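Local coordinates for putative cell adhesion protein (PDB 4DGU) that probably serves as a fimbrial subunit in cell adhesion and pilus building by a human gut bacterium, and binds zinc ions, at residues Gln192-Asn195 / Ala196-Ile200; Thr202-Gly206 / Gly207-Lys211; Leu218-Lys221 / Ala222-Leu226. One frame throughout, in Å; residues are numbered along the deposited sequence.

Contact 1. Residues Gln192-Asn195 / Ala196-Ile200; sequences QKIN and AGEEI. With ZN (zinc ion), chain F.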
ATOM      1  N   GLN A 192     -16.093  -7.253  -5.918  1.00 45.41           N
ATOM      2  CA  GLN A 192     -15.553  -8.477  -5.343  1.00 45.16           C
ATOM      3  C   GLN A 192     -14.080  -8.301  -5.041  1.00 51.07           C
ATOM      4  O   GLN A 192     -13.435  -7.403  -5.591  1.00 49.91           O
ATOM      5  CB  GLN A 192     -15.753  -9.668  -6.303  1.00 46.25           C
ATOM      6  CG  GLN A 192     -15.157  -9.458  -7.698  1.00 47.41           C
ATOM      7  CD  GLN A 192     -15.722 -10.406  -8.715  1.00 57.68           C
ATOM      8  OE1 GLN A 192     -15.281 -11.533  -8.854  1.00 54.87           O
ATOM      9  NE2 GLN A 192     -16.716  -9.972  -9.448  1.00 53.70           N
ATOM     10  N   LYS A 193     -13.538  -9.193  -4.214  1.00 50.14           N
ATOM     11  CA  LYS A 193     -12.137  -9.195  -3.887  1.00 50.16           C
ATOM     12  C   LYS A 193     -11.352  -9.988  -4.931  1.00 53.65           C
ATOM     13  O   LYS A 193     -11.692 -11.129  -5.252  1.00 53.90           O
ATOM     14  CB  LYS A 193     -11.910  -9.762  -2.468  1.00 53.95           C
ATOM     15  CG  LYS A 193     -10.439  -9.965  -2.093  1.00 66.08           C
ATOM     16  CD  LYS A 193     -10.024  -9.095  -0.935  1.00 78.69           C
ATOM     17  CE  LYS A 193      -8.553  -9.235  -0.624  1.00 91.35           C
ATOM     18  NZ  LYS A 193      -8.226 -10.489   0.133  1.00 98.22           N
ATOM     19  N   ILE A 194     -10.271  -9.375  -5.429  1.00 49.46           N
ATOM     20  CA  ILE A 194      -9.299 -10.027  -6.318  1.00 49.30           C
ATOM     21  C   ILE A 194      -8.037 -10.181  -5.478  1.00 49.95           C
ATOM     22  O   ILE A 194      -7.567  -9.195  -4.921  1.00 47.19           O
ATOM     23  CB  ILE A 194      -9.043  -9.233  -7.626  1.00 51.51           C
ATOM     24  CG1 ILE A 194     -10.320  -9.082  -8.487  1.00 51.01           C
ATOM     25  CG2 ILE A 194      -7.897  -9.886  -8.421  1.00 52.91           C
ATOM     26  CD1 ILE A 194     -10.199  -8.018  -9.555  1.00 47.21           C
ATOM     27  N   ASN A 195      -7.524 -11.399  -5.348  1.00 47.61           N
ATOM     28  CA  ASN A 195      -6.300 -11.656  -4.570  1.00 47.55           C
ATOM     29  C   ASN A 195      -5.031 -11.388  -5.383  1.00 49.03           C
ATOM     30  O   ASN A 195      -5.030 -11.545  -6.609  1.00 48.76           O
ATOM     31  CB  ASN A 195      -6.273 -13.100  -4.064  1.00 48.28           C
ATOM     32  CG  ASN A 195      -7.479 -13.474  -3.244  1.00 63.23           C
ATOM     33  OD1 ASN A 195      -7.906 -12.755  -2.333  1.00 61.13           O
ATOM     34  ND2 ASN A 195      -8.054 -14.613  -3.557  1.00 58.13           N
ATOM     35  N   ALA A 196      -3.950 -10.994  -4.685  1.00 44.52           N
ATOM     36  CA  ALA A 196      -2.612 -10.775  -5.253  1.00 43.26           C
ATOM     37  C   ALA A 196      -2.136 -12.055  -5.907  1.00 48.61           C
ATOM     38  O   ALA A 196      -2.303 -13.149  -5.340  1.00 49.55           O
ATOM     39  CB  ALA A 196      -1.647 -10.338  -4.173  1.00 43.04           C
ATOM     40  N   GLY A 197      -1.674 -11.928  -7.150  1.00 45.48           N
ATOM     41  CA  GLY A 197      -1.212 -13.063  -7.941  1.00 46.78           C
ATOM     42  C   GLY A 197      -2.314 -13.946  -8.511  1.00 55.21           C
ATOM     43  O   GLY A 197      -2.021 -15.022  -9.048  1.00 56.56           O
ATOM     44  N   GLU A 198      -3.585 -13.528  -8.392  1.00 53.58           N
ATOM     45  CA  GLU A 198      -4.718 -14.306  -8.916  1.00 55.86           C
ATOM     46  C   GLU A 198      -4.699 -14.133 -10.432  1.00 57.11           C
ATOM     47  O   GLU A 198      -4.694 -13.001 -10.926  1.00 54.12           O
ATOM     48  CB  GLU A 198      -6.058 -13.859  -8.270  1.00 57.74           C
ATOM     49  CG  GLU A 198      -7.196 -14.880  -8.303  1.00 73.86           C
ATOM     50  CD  GLU A 198      -8.493 -14.525  -7.567  1.00102.49           C
ATOM     51  OE1 GLU A 198      -8.543 -13.500  -6.844  1.00 75.18           O
ATOM     52  OE2 GLU A 198      -9.466 -15.302  -7.703  1.00114.66           O
ATOM     53  N   GLU A 199      -4.594 -15.257 -11.159  1.00 54.82           N
ATOM     54  CA  GLU A 199      -4.487 -15.291 -12.619  1.00 55.19           C
ATOM     55  C   GLU A 199      -5.858 -15.181 -13.246  1.00 62.54           C
ATOM     56  O   GLU A 199      -6.326 -16.118 -13.889  1.00 66.54           O
ATOM     57  CB  GLU A 199      -3.773 -16.568 -13.072  1.00 57.70           C
ATOM     58  CG  GLU A 199      -2.487 -16.826 -12.311  1.00 68.92           C
ATOM     59  CD  GLU A 199      -1.772 -18.107 -12.673  1.00 81.92           C
ATOM     60  OE1 GLU A 199      -2.128 -18.718 -13.703  1.00 59.80           O
ATOM     61  OE2 GLU A 199      -0.874 -18.524 -11.909  1.00 87.88           O
ATOM     62  N   ILE A 200      -6.485 -14.013 -13.094  1.00 57.51           N
ATOM     63  CA  ILE A 200      -7.835 -13.756 -13.558  1.00 57.00           C
ATOM     64  C   ILE A 200      -7.898 -13.364 -15.041  1.00 60.95           C
ATOM     65  O   ILE A 200      -8.912 -13.625 -15.679  1.00 64.51           O
ATOM     66  CB  ILE A 200      -8.580 -12.719 -12.663  1.00 58.43           C
ATOM     67  CG1 ILE A 200      -7.874 -11.371 -12.599  1.00 58.15           C
ATOM     68  CG2 ILE A 200      -8.812 -13.270 -11.262  1.00 57.53           C
ATOM     69  CD1 ILE A 200      -8.843 -10.180 -12.480  1.00 68.45           C
TER
HETATM   70 ZN    ZN F 304       0.869 -19.398 -12.890  1.00 75.42          ZN
HETATM   71  O   HOH W   1       1.650 -18.612 -14.889  1.00 33.81           O

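Contact 2. Residues Thr202-Gly206 / Gly207-Lys211; sequences TITVG and GVTQK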
ATOM      1  N   THR A 202      -6.514 -12.930 -19.229  1.00 54.61           N
ATOM      2  CA  THR A 202      -5.905 -13.525 -20.412  1.00 56.53           C
ATOM      3  C   THR A 202      -5.970 -12.539 -21.559  1.00 57.90           C
ATOM      4  O   THR A 202      -6.943 -11.803 -21.695  1.00 53.76           O
ATOM      5  CB  THR A 202      -6.526 -14.897 -20.827  1.00 70.05           C
ATOM      6  OG1 THR A 202      -7.950 -14.821 -20.886  1.00 78.63           O
ATOM      7  CG2 THR A 202      -6.130 -16.031 -19.924  1.00 69.00           C
ATOM      8  N   ILE A 203      -4.908 -12.518 -22.366  1.00 57.63           N
ATOM      9  CA  ILE A 203      -4.809 -11.725 -23.579  1.00 58.96           C
ATOM     10  C   ILE A 203      -4.474 -12.708 -24.714  1.00 68.28           C
ATOM     11  O   ILE A 203      -3.496 -13.462 -24.621  1.00 69.00           O
ATOM     12  CB  ILE A 203      -3.865 -10.488 -23.511  1.00 60.40           C
ATOM     13  CG1 ILE A 203      -3.830  -9.747 -24.863  1.00 61.38           C
ATOM     14  CG2 ILE A 203      -2.463 -10.830 -22.999  1.00 60.92           C
ATOM     15  CD1 ILE A 203      -3.531  -8.341 -24.792  1.00 68.27           C
ATOM     16  N   THR A 204      -5.334 -12.731 -25.741  1.00 66.81           N
ATOM     17  CA  THR A 204      -5.208 -13.592 -26.902  1.00 70.50           C
ATOM     18  C   THR A 204      -4.993 -12.724 -28.150  1.00 79.83           C
ATOM     19  O   THR A 204      -5.786 -11.828 -28.437  1.00 79.05           O
ATOM     20  CB  THR A 204      -6.447 -14.504 -27.019  1.00 79.90           C
ATOM     21  OG1 THR A 204      -6.657 -15.179 -25.780  1.00 76.06           O
ATOM     22  CG2 THR A 204      -6.333 -15.519 -28.152  1.00 81.64           C
ATOM     23  N   VAL A 205      -3.909 -12.986 -28.880  1.00 81.33           N
ATOM     24  CA  VAL A 205      -3.609 -12.275 -30.123  1.00 83.91           C
ATOM     25  C   VAL A 205      -2.910 -13.278 -31.042  1.00 90.71           C
ATOM     26  O   VAL A 205      -1.824 -13.770 -30.725  1.00 89.96           O
ATOM     27  CB  VAL A 205      -2.850 -10.918 -29.949  1.00 86.97           C
ATOM     28  CG1 VAL A 205      -1.511 -11.075 -29.233  1.00 85.38           C
ATOM     29  CG2 VAL A 205      -2.698 -10.180 -31.280  1.00 88.96           C
ATOM     30  N   GLY A 206      -3.605 -13.624 -32.122  1.00 90.57           N
ATOM     31  CA  GLY A 206      -3.151 -14.588 -33.114  1.00 93.58           C
ATOM     32  C   GLY A 206      -3.017 -15.980 -32.534  1.00 98.93           C
ATOM     33  O   GLY A 206      -1.934 -16.573 -32.606  1.00 98.61           O
ATOM     34  N   GLY A 207      -4.103 -16.455 -31.905  1.00 96.00           N
ATOM     35  CA  GLY A 207      -4.196 -17.760 -31.249  1.00 96.17           C
ATOM     36  C   GLY A 207      -3.121 -18.060 -30.213  1.00 97.50           C
ATOM     37  O   GLY A 207      -2.787 -19.232 -29.991  1.00 99.11           O
ATOM     38  N   VAL A 208      -2.538 -16.998 -29.606  1.00 88.46           N
ATOM     39  CA  VAL A 208      -1.486 -17.076 -28.583  1.00 85.22           C
ATOM     40  C   VAL A 208      -1.995 -16.350 -27.350  1.00 83.14           C
ATOM     41  O   VAL A 208      -2.283 -15.151 -27.417  1.00 81.64           O
ATOM     42  CB  VAL A 208      -0.111 -16.520 -29.059  1.00 89.02           C
ATOM     43  CG1 VAL A 208       0.932 -16.592 -27.944  1.00 86.58           C
ATOM     44  CG2 VAL A 208       0.387 -17.257 -30.300  1.00 91.56           C
ATOM     45  N   THR A 209      -2.128 -17.082 -26.236  1.00 76.40           N
ATOM     46  CA  THR A 209      -2.653 -16.514 -24.998  1.00 72.90           C
ATOM     47  C   THR A 209      -1.542 -16.279 -23.994  1.00 71.30           C
ATOM     48  O   THR A 209      -0.601 -17.062 -23.888  1.00 70.50           O
ATOM     49  CB  THR A 209      -3.781 -17.379 -24.376  1.00 82.94           C
ATOM     50  OG1 THR A 209      -3.234 -18.583 -23.835  1.00 92.40           O
ATOM     51  CG2 THR A 209      -4.893 -17.718 -25.364  1.00 76.14           C
ATOM     52  N   GLN A 210      -1.669 -15.175 -23.256  1.00 64.49           N
ATOM     53  CA  GLN A 210      -0.769 -14.784 -22.178  1.00 60.51           C
ATOM     54  C   GLN A 210      -1.605 -14.470 -20.963  1.00 59.85           C
ATOM     55  O   GLN A 210      -2.777 -14.111 -21.095  1.00 57.68           O
ATOM     56  CB  GLN A 210       0.116 -13.604 -22.570  1.00 60.52           C
ATOM     57  CG  GLN A 210       1.190 -13.984 -23.574  1.00 74.03           C
ATOM     58  CD  GLN A 210       2.490 -13.334 -23.243  1.00 94.80           C
ATOM     59  OE1 GLN A 210       3.330 -13.905 -22.526  1.00 86.91           O
ATOM     60  NE2 GLN A 210       2.659 -12.103 -23.725  1.00 91.42           N
ATOM     61  N   LYS A 211      -1.032 -14.668 -19.778  1.00 55.06           N
ATOM     62  CA  LYS A 211      -1.734 -14.396 -18.529  1.00 53.17           C
ATOM     63  C   LYS A 211      -1.519 -12.946 -18.097  1.00 56.18           C
ATOM     64  O   LYS A 211      -0.484 -12.339 -18.381  1.00 56.43           O
ATOM     65  CB  LYS A 211      -1.278 -15.374 -17.430  1.00 55.07           C
ATOM     66  CG  LYS A 211      -1.672 -16.825 -17.716  1.00 51.26           C
ATOM     67  CD  LYS A 211      -0.972 -17.784 -16.780  1.00 63.11           C
ATOM     68  CE  LYS A 211      -1.542 -19.176 -16.849  1.00 66.18           C
ATOM     69  NZ  LYS A 211      -0.884 -20.077 -15.867  1.00 75.86           N
TER

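Contact 3. Residues Leu218-Lys221 / Ala222-Leu226; sequences LDLK and AGSTL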
ATOM      1  N   LEU A 218      -7.168  -6.504  -4.277  1.00 50.67           N
ATOM      2  CA  LEU A 218      -8.105  -5.437  -4.680  1.00 49.07           C
ATOM      3  C   LEU A 218      -9.473  -5.791  -4.221  1.00 51.60           C
ATOM      4  O   LEU A 218     -10.099  -6.649  -4.824  1.00 53.67           O
ATOM      5  CB  LEU A 218      -8.109  -5.203  -6.210  1.00 49.09           C
ATOM      6  CG  LEU A 218      -6.800  -4.791  -6.878  1.00 54.15           C
ATOM      7  CD1 LEU A 218      -6.812  -5.160  -8.356  1.00 54.42           C
ATOM      8  CD2 LEU A 218      -6.530  -3.312  -6.701  1.00 58.78           C
ATOM      9  N   ASP A 219      -9.926  -5.180  -3.129  1.00 46.75           N
ATOM     10  CA  ASP A 219     -11.243  -5.422  -2.560  1.00 47.32           C
ATOM     11  C   ASP A 219     -12.177  -4.367  -3.152  1.00 48.72           C
ATOM     12  O   ASP A 219     -12.416  -3.316  -2.543  1.00 45.68           O
ATOM     13  CB  ASP A 219     -11.179  -5.374  -1.016  1.00 50.38           C
ATOM     14  CG  ASP A 219     -12.384  -5.961  -0.279  1.00 69.54           C
ATOM     15  OD1 ASP A 219     -13.240  -6.612  -0.939  1.00 70.12           O
ATOM     16  OD2 ASP A 219     -12.462  -5.790   0.964  1.00 79.91           O
ATOM     17  N   LEU A 220     -12.635  -4.627  -4.390  1.00 44.31           N
ATOM     18  CA  LEU A 220     -13.417  -3.687  -5.191  1.00 43.84           C
ATOM     19  C   LEU A 220     -14.773  -3.388  -4.593  1.00 51.21           C
ATOM     20  O   LEU A 220     -15.431  -4.277  -4.053  1.00 54.26           O
ATOM     21  CB  LEU A 220     -13.595  -4.191  -6.626  1.00 44.37           C
ATOM     22  CG  LEU A 220     -12.300  -4.573  -7.410  1.00 47.49           C
ATOM     23  CD1 LEU A 220     -12.669  -5.375  -8.642  1.00 48.26           C
ATOM     24  CD2 LEU A 220     -11.459  -3.343  -7.784  1.00 44.04           C
ATOM     25  N   LYS A 221     -15.169  -2.111  -4.655  1.00 45.35           N
ATOM     26  CA  LYS A 221     -16.439  -1.613  -4.149  1.00 43.65           C
ATOM     27  C   LYS A 221     -17.004  -0.575  -5.144  1.00 44.66           C
ATOM     28  O   LYS A 221     -16.421  -0.358  -6.204  1.00 43.42           O
ATOM     29  CB  LYS A 221     -16.246  -0.995  -2.744  1.00 45.79           C
ATOM     30  CG  LYS A 221     -15.729  -1.933  -1.647  1.00 50.53           C
ATOM     31  CD  LYS A 221     -16.781  -2.907  -1.135  1.00 57.10           C
ATOM     32  CE  LYS A 221     -16.189  -3.992  -0.279  1.00 60.04           C
ATOM     33  NZ  LYS A 221     -15.783  -3.499   1.059  1.00 71.20           N
ATOM     34  N   ALA A 222     -18.145   0.048  -4.811  1.00 39.69           N
ATOM     35  CA  ALA A 222     -18.733   1.113  -5.610  1.00 37.84           C
ATOM     36  C   ALA A 222     -17.723   2.262  -5.732  1.00 39.23           C
ATOM     37  O   ALA A 222     -17.037   2.605  -4.749  1.00 35.84           O
ATOM     38  CB  ALA A 222     -20.019   1.598  -4.966  1.00 37.83           C
ATOM     39  N   GLY A 223     -17.612   2.791  -6.947  1.00 35.86           N
ATOM     40  CA  GLY A 223     -16.699   3.885  -7.264  1.00 34.70           C
ATOM     41  C   GLY A 223     -15.341   3.423  -7.752  1.00 36.89           C
ATOM     42  O   GLY A 223     -14.545   4.262  -8.170  1.00 37.24           O
ATOM     43  N   SER A 224     -15.054   2.102  -7.677  1.00 31.64           N
ATOM     44  CA  SER A 224     -13.773   1.499  -8.067  1.00 32.28           C
ATOM     45  C   SER A 224     -13.621   1.410  -9.556  1.00 37.94           C
ATOM     46  O   SER A 224     -14.602   1.304 -10.303  1.00 35.42           O
ATOM     47  CB  SER A 224     -13.606   0.087  -7.489  1.00 34.90           C
ATOM     48  OG  SER A 224     -13.228   0.040  -6.122  1.00 42.08           O
ATOM     49  N   THR A 225     -12.370   1.385  -9.977  1.00 37.34           N
ATOM     50  CA  THR A 225     -12.020   1.198 -11.373  1.00 38.61           C
ATOM     51  C   THR A 225     -10.948   0.147 -11.412  1.00 42.86           C
ATOM     52  O   THR A 225     -10.107   0.082 -10.523  1.00 40.48           O
ATOM     53  CB  THR A 225     -11.572   2.508 -12.071  1.00 47.52           C
ATOM     54  OG1 THR A 225     -12.417   3.591 -11.681  1.00 49.52           O
ATOM     55  CG2 THR A 225     -11.590   2.382 -13.582  1.00 45.09           C
ATOM     56  N   LEU A 226     -10.981  -0.661 -12.450  1.00 42.70           N
ATOM     57  CA  LEU A 226     -10.040  -1.732 -12.707  1.00 42.98           C
ATOM     58  C   LEU A 226      -9.316  -1.450 -14.003  1.00 46.12           C
ATOM     59  O   LEU A 226      -9.948  -1.134 -15.003  1.00 47.14           O
ATOM     60  CB  LEU A 226     -10.842  -3.044 -12.785  1.00 44.46           C
ATOM     61  CG  LEU A 226     -10.140  -4.351 -12.409  1.00 51.16           C
ATOM     62  CD1 LEU A 226      -9.479  -4.278 -10.982  1.00 51.06           C
ATOM     63  CD2 LEU A 226     -11.133  -5.496 -12.502  1.00 54.58           C
TER

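Contact 1. Residues Gln192-Asn195 / Ala196-Ile200
Glu198 reaches back to the backbone of Asn195 with its carboxylate, and the two residues are the ends of a type II beta turn. The turn carries the chain out of strand 193-194 toward strand 201-204. Its main-chain bond runs from Glu198 N to Asn195 O, 3.0 Å. The side chain adds a bond in the other sense. Asn195 N gives its hydrogen to Glu198 OE1 at 2.8 Å, nearly straight at 168°, and meets that oxygen almost end-on. CG of Glu198 stands anti to the backbone N (chi1 -158°), and the extended chain beyond it brings the carboxylate to this amide. The carboxamide of Asn195 lies beside the carboxylate, their planes 18° apart, with ND2 3.5 Å from OE1. With an alanine here in place of Glu198, the Asn195 N-H would probably lose its acceptor and the turn one of its two bonds. Asn195 OD1 faces the other way and takes a weak bond from Lys193 NZ, which also forms a salt bridge with Asp217. On the buried side, Ile194 and Ile200 cross at about a right angle. Their CD1 atoms touch at 3.9 Å, and both side chains also pack on Leu152 of strand 147-159. Gly197 is the third residue of the turn and has the positive phi that a type II turn needs there. Glu199 points away from the turn, and its extended chain carries OE2 to a zinc ion at the subunit interface. Glu137 of the second subunit binds the same metal, and Lys233 of that subunit bonds to Glu199 OE2. The zinc lies 2.2 Å from Glu199 OE2 and 2.3 Å from a water.

Contact 2. Residues Thr202-Gly206 / Gly207-Lys211
Thr204 and Thr209 lie side by side on one face of a beta hairpin, pointing the same way. The hairpin joins strand 201-204 to strand 209-214 and stands at the surface of the chain. The two threonines form a non-hydrogen-bonded antiparallel pair. Thr204 can be followed outward. Its CB is 3.9 Å from Thr209 CG2. OG1, beside its own backbone N (chi1 -52°), comes closest, with 3.1 Å from Thr204 OG1 to Thr209 CG2. The methyl CG2 of Thr204 meets the same Thr209 methyl at 3.8 Å and also nears Val208 O. CB, OG1 and CG2 of Thr204 thus all border the same Thr209 methyl. That methyl lies beside the backbone N of Thr209, anti to the carbonyl carbon. Next along the ladder, Ile203 and Gln210 form the hydrogen-bonded pair. Ile203 N donates to Gln210 O at 2.9 Å, and Gln210 N to Ile203 O at the same length. Towards the tip, Val205 N gives a bond to Val208 O of 3.1 Å. The return bond, Val208 N to Val205 O, is weak at 3.5 Å. Gly206 and Gly207 make the bend between the valines, both with positive phi. Val208 CG2 lies against Gly206 O. Through strand 201-204 the hairpin joins the sheet of strand 147-159, where Thr202 bonds by its backbone to Glu149 and Thr204 to Lys147. The second subunit covers part of it, with Gly236 of that subunit on Ile203 and Gly235 on Gln210. On the face opposite the threonines, Ile203 and Gln210 run alongside each other, and their side chains meet where Ile203 CG2 lies 3.8 Å from Gln210 CB.

Contact 3. Residues Leu218-Lys221 / Ala222-Leu226
Leu226 lays its CD1 methyl against two leucines of the segment 218-221. It meets Leu218 CD1 at 3.8 Å and Leu220 CD2 at 3.9 Å. Leu220 and Leu226 cross at about a right angle. In Leu226, chi1 of -152° sets CG roughly anti to the backbone N, and the second torsion then directs CD1 at both neighbours. Leu220 CD2 also reaches Ser224 CB, 4.1 Å away. All three leucines are buried. They adjoin a type II beta turn from Lys221 to Ser224, which leads strand 218-219 into strand 225-230. The turn is closed by Ser224 N, bonded to Lys221 O at 3.2 Å. The Ser224 side chain adds a second tie. Its OG, beside the backbone N (chi1 -79°), accepts a bond from Lys221 N of 3.2 Å, practically straight at 177°. The same hydroxyl bonds to Asn242 O of the second subunit, so two partners grip this hydroxyl. Gly223 has positive phi, and a CB there would be jammed against the carbonyl oxygen of Ala222. Ala222 packs on Met128 and Ser224 on Val130, both of strand 120-135. Thr225 and Leu226 pair with an antiparallel strand of the second subunit, whose Ile239 packs on Leu226, and the sheet runs on across that interface.

Overall arrangement
The three contacts follow one another along the chain, and each touches the second subunit. Contacts 1 and 3 lie close, with centres about 12 Å apart. Their strands 193-194 and 218-219 are antiparallel neighbours, and Ile194 O is 2.8 Å from Leu218 N. Ile194 CD1 also packs on Leu220 CD1 at 3.7 Å. Contact 2 is farther out, its centre about 19 Å from that of contact 1. Still, a salt bridge of 2.8 Å joins Lys211 NZ to Glu199 OE1, so the hairpin reaches the carboxylate that binds zinc. Contacts 2 and 3 do not meet, with nearest atoms about 11 Å apart.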